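Negative regulator of ofd1 (Schizosaccharomyces pombe, PDB 3QTM) inhibits Ofd1, probably thereby stabilising the hypoxic transcription factor Sre1N, and is required for correct translation termination. Local coordinates at residues G116-S119 and R120-A124; R107-L110 and G111-A114. All coordinates share one frame; numbering follows the deposited sequence.

Interaction 1 (G116-S119 and R120-A124)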
loop_
_atom_site.group_PDB
_atom_site.type_symbol
_atom_site.label_atom_id
_atom_site.label_comp_id
_atom_site.label_asym_id
_atom_site.label_seq_id
_atom_site.Cartn_x
_atom_site.Cartn_y
_atom_site.Cartn_z
ATOM N N GLY A 116 20.236 -16.626 -3.650
ATOM C CA GLY A 116 19.916 -15.557 -4.585
ATOM C C GLY A 116 19.411 -14.251 -3.999
ATOM O O GLY A 116 19.200 -14.141 -2.798
ATOM N N ASN A 117 19.212 -13.259 -4.863
ATOM C CA ASN A 117 18.663 -11.969 -4.457
ATOM C C ASN A 117 17.306 -12.106 -3.744
ATOM O O ASN A 117 16.437 -12.873 -4.185
ATOM C CB ASN A 117 18.536 -11.037 -5.672
ATOM C CG ASN A 117 18.128 -9.627 -5.284
ATOM O OD1 ASN A 117 16.953 -9.339 -5.043
ATOM N ND2 ASN A 117 19.102 -8.743 -5.212
ATOM N N GLU A 118 17.124 -11.342 -2.669
ATOM C CA GLU A 118 16.000 -11.537 -1.746
ATOM C C GLU A 118 14.857 -10.504 -1.851
ATOM O O GLU A 118 13.846 -10.617 -1.156
ATOM C CB GLU A 118 16.532 -11.573 -0.309
ATOM C CG GLU A 118 17.184 -10.280 0.128
ATOM C CD GLU A 118 18.039 -10.431 1.390
ATOM O OE1 GLU A 118 18.404 -11.576 1.757
ATOM O OE2 GLU A 118 18.356 -9.389 2.011
ATOM N N SER A 119 15.024 -9.497 -2.702
ATOM C CA SER A 119 14.044 -8.421 -2.821
ATOM C C SER A 119 12.623 -8.906 -3.139
ATOM O O SER A 119 11.669 -8.542 -2.455
ATOM C CB SER A 119 14.505 -7.413 -3.879
ATOM O OG SER A 119 15.700 -6.775 -3.457
ATOM N N ARG A 120 12.490 -9.730 -4.171
ATOM C CA ARG A 120 11.175 -10.203 -4.576
ATOM C C ARG A 120 10.574 -11.090 -3.490
ATOM O O ARG A 120 9.381 -11.063 -3.264
ATOM C CB ARG A 120 11.229 -10.928 -5.928
ATOM C CG ARG A 120 11.399 -9.989 -7.118
ATOM C CD ARG A 120 11.770 -10.727 -8.412
ATOM N NE ARG A 120 12.137 -9.762 -9.443
ATOM C CZ ARG A 120 11.328 -9.346 -10.414
ATOM N NH1 ARG A 120 10.096 -9.835 -10.530
ATOM N NH2 ARG A 120 11.756 -8.438 -11.282
ATOM N N LEU A 121 11.417 -11.849 -2.800
ATOM C CA LEU A 121 10.935 -12.716 -1.737
ATOM C C LEU A 121 10.445 -11.880 -0.563
ATOM O O LEU A 121 9.392 -12.174 0.016
ATOM C CB LEU A 121 12.022 -13.696 -1.272
ATOM C CG LEU A 121 11.471 -14.795 -0.351
ATOM C CD1 LEU A 121 10.578 -15.772 -1.164
ATOM C CD2 LEU A 121 12.574 -15.540 0.411
ATOM N N PHE A 122 11.201 -10.836 -0.231
ATOM C CA PHE A 122 10.845 -9.969 0.888
ATOM C C PHE A 122 9.506 -9.304 0.618
ATOM O O PHE A 122 8.685 -9.161 1.525
ATOM C CB PHE A 122 11.934 -8.926 1.157
ATOM C CG PHE A 122 13.113 -9.463 1.947
ATOM C CD1 PHE A 122 13.293 -10.831 2.108
ATOM C CD2 PHE A 122 14.053 -8.598 2.491
ATOM C CE1 PHE A 122 14.369 -11.327 2.823
ATOM C CE2 PHE A 122 15.145 -9.081 3.202
ATOM C CZ PHE A 122 15.302 -10.451 3.373
ATOM N N LEU A 123 9.279 -8.927 -0.638
ATOM C CA LEU A 123 8.030 -8.280 -1.014
ATOM C C LEU A 123 6.870 -9.271 -0.911
ATOM O O LEU A 123 5.818 -8.930 -0.377
ATOM C CB LEU A 123 8.112 -7.653 -2.415
ATOM C CG LEU A 123 6.855 -6.988 -3.013
ATOM C CD1 LEU A 123 6.395 -5.777 -2.201
ATOM C CD2 LEU A 123 7.078 -6.579 -4.472
ATOM N N ALA A 124 7.074 -10.491 -1.407
ATOM C CA ALA A 124 6.056 -11.546 -1.327
ATOM C C ALA A 124 5.690 -11.870 0.118
ATOM O O ALA A 124 4.520 -12.090 0.445
ATOM C CB ALA A 124 6.545 -12.818 -2.028
HETATM O O HOH W 1 13.838 -12.950 -4.224
HETATM O O HOH W 2 14.575 -10.321 -6.230
#

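Interaction 2 (R107-L110 and G111-A114)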
loop_
_atom_site.group_PDB
_atom_site.type_symbol
_atom_site.label_atom_id
_atom_site.label_comp_id
_atom_site.label_asym_id
_atom_site.label_seq_id
_atom_site.Cartn_x
_atom_site.Cartn_y
_atom_site.Cartn_z
ATOM N N ARG A 107 5.014 -20.873 1.431
ATOM C CA ARG A 107 5.816 -20.971 0.208
ATOM C C ARG A 107 6.951 -19.949 0.239
ATOM O O ARG A 107 8.091 -20.267 -0.064
ATOM C CB ARG A 107 4.948 -20.782 -1.038
ATOM C CG ARG A 107 5.742 -20.627 -2.351
ATOM C CD ARG A 107 6.853 -21.668 -2.504
ATOM N NE ARG A 107 6.337 -23.031 -2.414
ATOM C CZ ARG A 107 7.083 -24.134 -2.460
ATOM N NH1 ARG A 107 8.397 -24.061 -2.624
ATOM N NH2 ARG A 107 6.509 -25.320 -2.360
ATOM N N ALA A 108 6.635 -18.718 0.621
ATOM C CA ALA A 108 7.644 -17.673 0.674
ATOM C C ALA A 108 8.682 -17.947 1.782
ATOM O O ALA A 108 9.877 -17.709 1.596
ATOM C CB ALA A 108 6.988 -16.288 0.838
ATOM N N GLN A 109 8.233 -18.458 2.926
ATOM C CA GLN A 109 9.171 -18.784 3.996
ATOM C C GLN A 109 10.145 -19.894 3.575
ATOM O O GLN A 109 11.312 -19.893 3.972
ATOM C CB GLN A 109 8.434 -19.129 5.299
ATOM C CG GLN A 109 7.794 -17.914 5.958
ATOM C CD GLN A 109 6.878 -18.276 7.127
ATOM O OE1 GLN A 109 6.503 -19.436 7.314
ATOM N NE2 GLN A 109 6.502 -17.273 7.909
ATOM N N LEU A 110 9.673 -20.828 2.756
ATOM C CA LEU A 110 10.552 -21.851 2.203
ATOM C C LEU A 110 11.706 -21.243 1.410
ATOM O O LEU A 110 12.781 -21.840 1.318
ATOM C CB LEU A 110 9.770 -22.819 1.323
ATOM C CG LEU A 110 8.921 -23.838 2.076
ATOM C CD1 LEU A 110 7.999 -24.586 1.109
ATOM C CD2 LEU A 110 9.836 -24.795 2.832
ATOM N N GLY A 111 11.484 -20.052 0.851
ATOM C CA GLY A 111 12.507 -19.370 0.086
ATOM C C GLY A 111 13.617 -18.740 0.907
ATOM O O GLY A 111 14.651 -18.373 0.353
ATOM N N LEU A 112 13.414 -18.598 2.214
ATOM C CA LEU A 112 14.373 -17.874 3.055
ATOM C C LEU A 112 15.751 -18.534 3.088
ATOM O O LEU A 112 16.753 -17.859 3.280
ATOM C CB LEU A 112 13.844 -17.710 4.485
ATOM C CG LEU A 112 12.724 -16.685 4.674
ATOM C CD1 LEU A 112 12.072 -16.853 6.039
ATOM C CD2 LEU A 112 13.225 -15.253 4.475
ATOM N N ASP A 113 15.784 -19.851 2.903
ATOM C CA ASP A 113 17.038 -20.606 2.856
ATOM C C ASP A 113 17.591 -20.782 1.441
ATOM O O ASP A 113 18.710 -21.254 1.268
ATOM C CB ASP A 113 16.853 -21.987 3.484
ATOM C CG ASP A 113 16.597 -21.920 4.984
ATOM O OD1 ASP A 113 15.737 -22.686 5.477
ATOM O OD2 ASP A 113 17.255 -21.100 5.663
ATOM N N ALA A 114 16.805 -20.415 0.434
ATOM C CA ALA A 114 17.231 -20.591 -0.949
ATOM C C ALA A 114 18.314 -19.573 -1.294
ATOM O O ALA A 114 18.399 -18.517 -0.649
ATOM C CB ALA A 114 16.047 -20.442 -1.876
#

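Interaction 1 (G116-S119 and R120-A124)
Glu118 and Ser119 hand the chain over to helix 119-142 through two consecutive i to i+4 bonds: Phe122 N donates to Glu118 O at 2.8 Å, almost in line with the carbonyl, and Leu123 N to Ser119 O at 3.0 Å. This is the N-terminal cap of helix 119-142 in an all-helical, tetratricopeptide-repeat-related fold. Asn117 supplies the capping side chain, its OD1 accepting from Ser119 N at 3.0 Å with the donor above the amide plane. With CG anti to the backbone N (chi1 -173°), the Asn117 amide is carried towards the helix start, where it meets that N-H. Two waters extend the cap to amides that the side chain does not bind: one accepts from Arg120 N and lies 2.8 Å from Asn117 OD1, the other accepts from Leu121 N and lies near Asn117 O. The Arg120 chain is extended from CG to NE and carries its guanidinium to a salt bridge with Asp178 and a cation-pi contact with Trp23. On another side of the turn Glu118 lies over the Phe122 ring. Its CG is 3.9 Å from the ring centroid, a CH-pi contact over one face, and the carboxylate continues towards the ring rim, its plane turned 25° from that of the ring. Glu118 CG sits between its own N and carbonyl carbon (chi1 63°), a rotation that lays the chain over the ring face. Phe122 also meets Tyr165 edge-to-face and packs on Pro168 and Leu169 of helix 151-170. With Phe122 replaced by alanine, the Glu118 methylenes would probably lose their aromatic platform and Tyr165 its ring partner. At the ring rim, Glu118 CD comes within 3.4 Å of Phe122 CZ.

Interaction 2 (R107-L110 and G111-A114)
Leu112 folds back over Gln109 near the C-terminal end of helix 97-110, joined to it by Leu112 N donating to Gln109 O at 3.0 Å. One residue earlier, Gly111 N donates to Ala108 O at 2.9 Å. Both are i to i+3 bonds, the spacing of a 3-10 turn, and in both the donor stands more than 60° out of the carbonyl plane. Ala114 N bonds to Gly111 O with the same spacing, and the backbone turns extended only at Ala114. The Leu112 side chain follows the last turn from its base outward. Its CB lies 3.4 Å from Gln109 O, CG 3.6 Å from the same oxygen, and CD1 reaches Gln109 CA at 4.0 Å, with Gln109 CB slightly farther off. CG stands anti to the carbonyl carbon (chi1 -74°), directing the leucine back over Gln109. The isobutyl group thus flanks the carbonyl that its own amide binds. Gly111 fits closely here: a CB at this position would come only about 3.1 Å from Ala108 O. Within the helix, Leu110 CD1 lies 3.6 Å above the plane of the Arg107 guanidinium, over its centre, while Arg107 NH1 bonds to His70 ND1. The Gln109 amide has its partner on another helix, NE2 bonding to Tyr129 OH. The helix end rests against two others: Arg107, Ala108 and Ala114 face helix 67-82, whereas Gln109 and Leu112 lean on Leu125 of helix 119-142, which Ala108 also touches.

Interaction 2 closes helix 97-110 and interaction 1 opens helix 119-142, so in chain order they are the two ends of one short helix-loop-helix connection. Their centres lie about 9 Å apart, on the same side of the chain's centre and within the Nro1 domain. Leu121 joins them directly: its CD2 packs 3.4 Å from Gly111 C, and its CD1 approaches Ala108 O. Both also lean on helix 67-82, where Lys67 bonds to the carbonyl oxygens of Ala114 and Gly116 and so bridges the loop. The connection thus brings helices 67-82, 97-110 and 119-142 into contact around the loop.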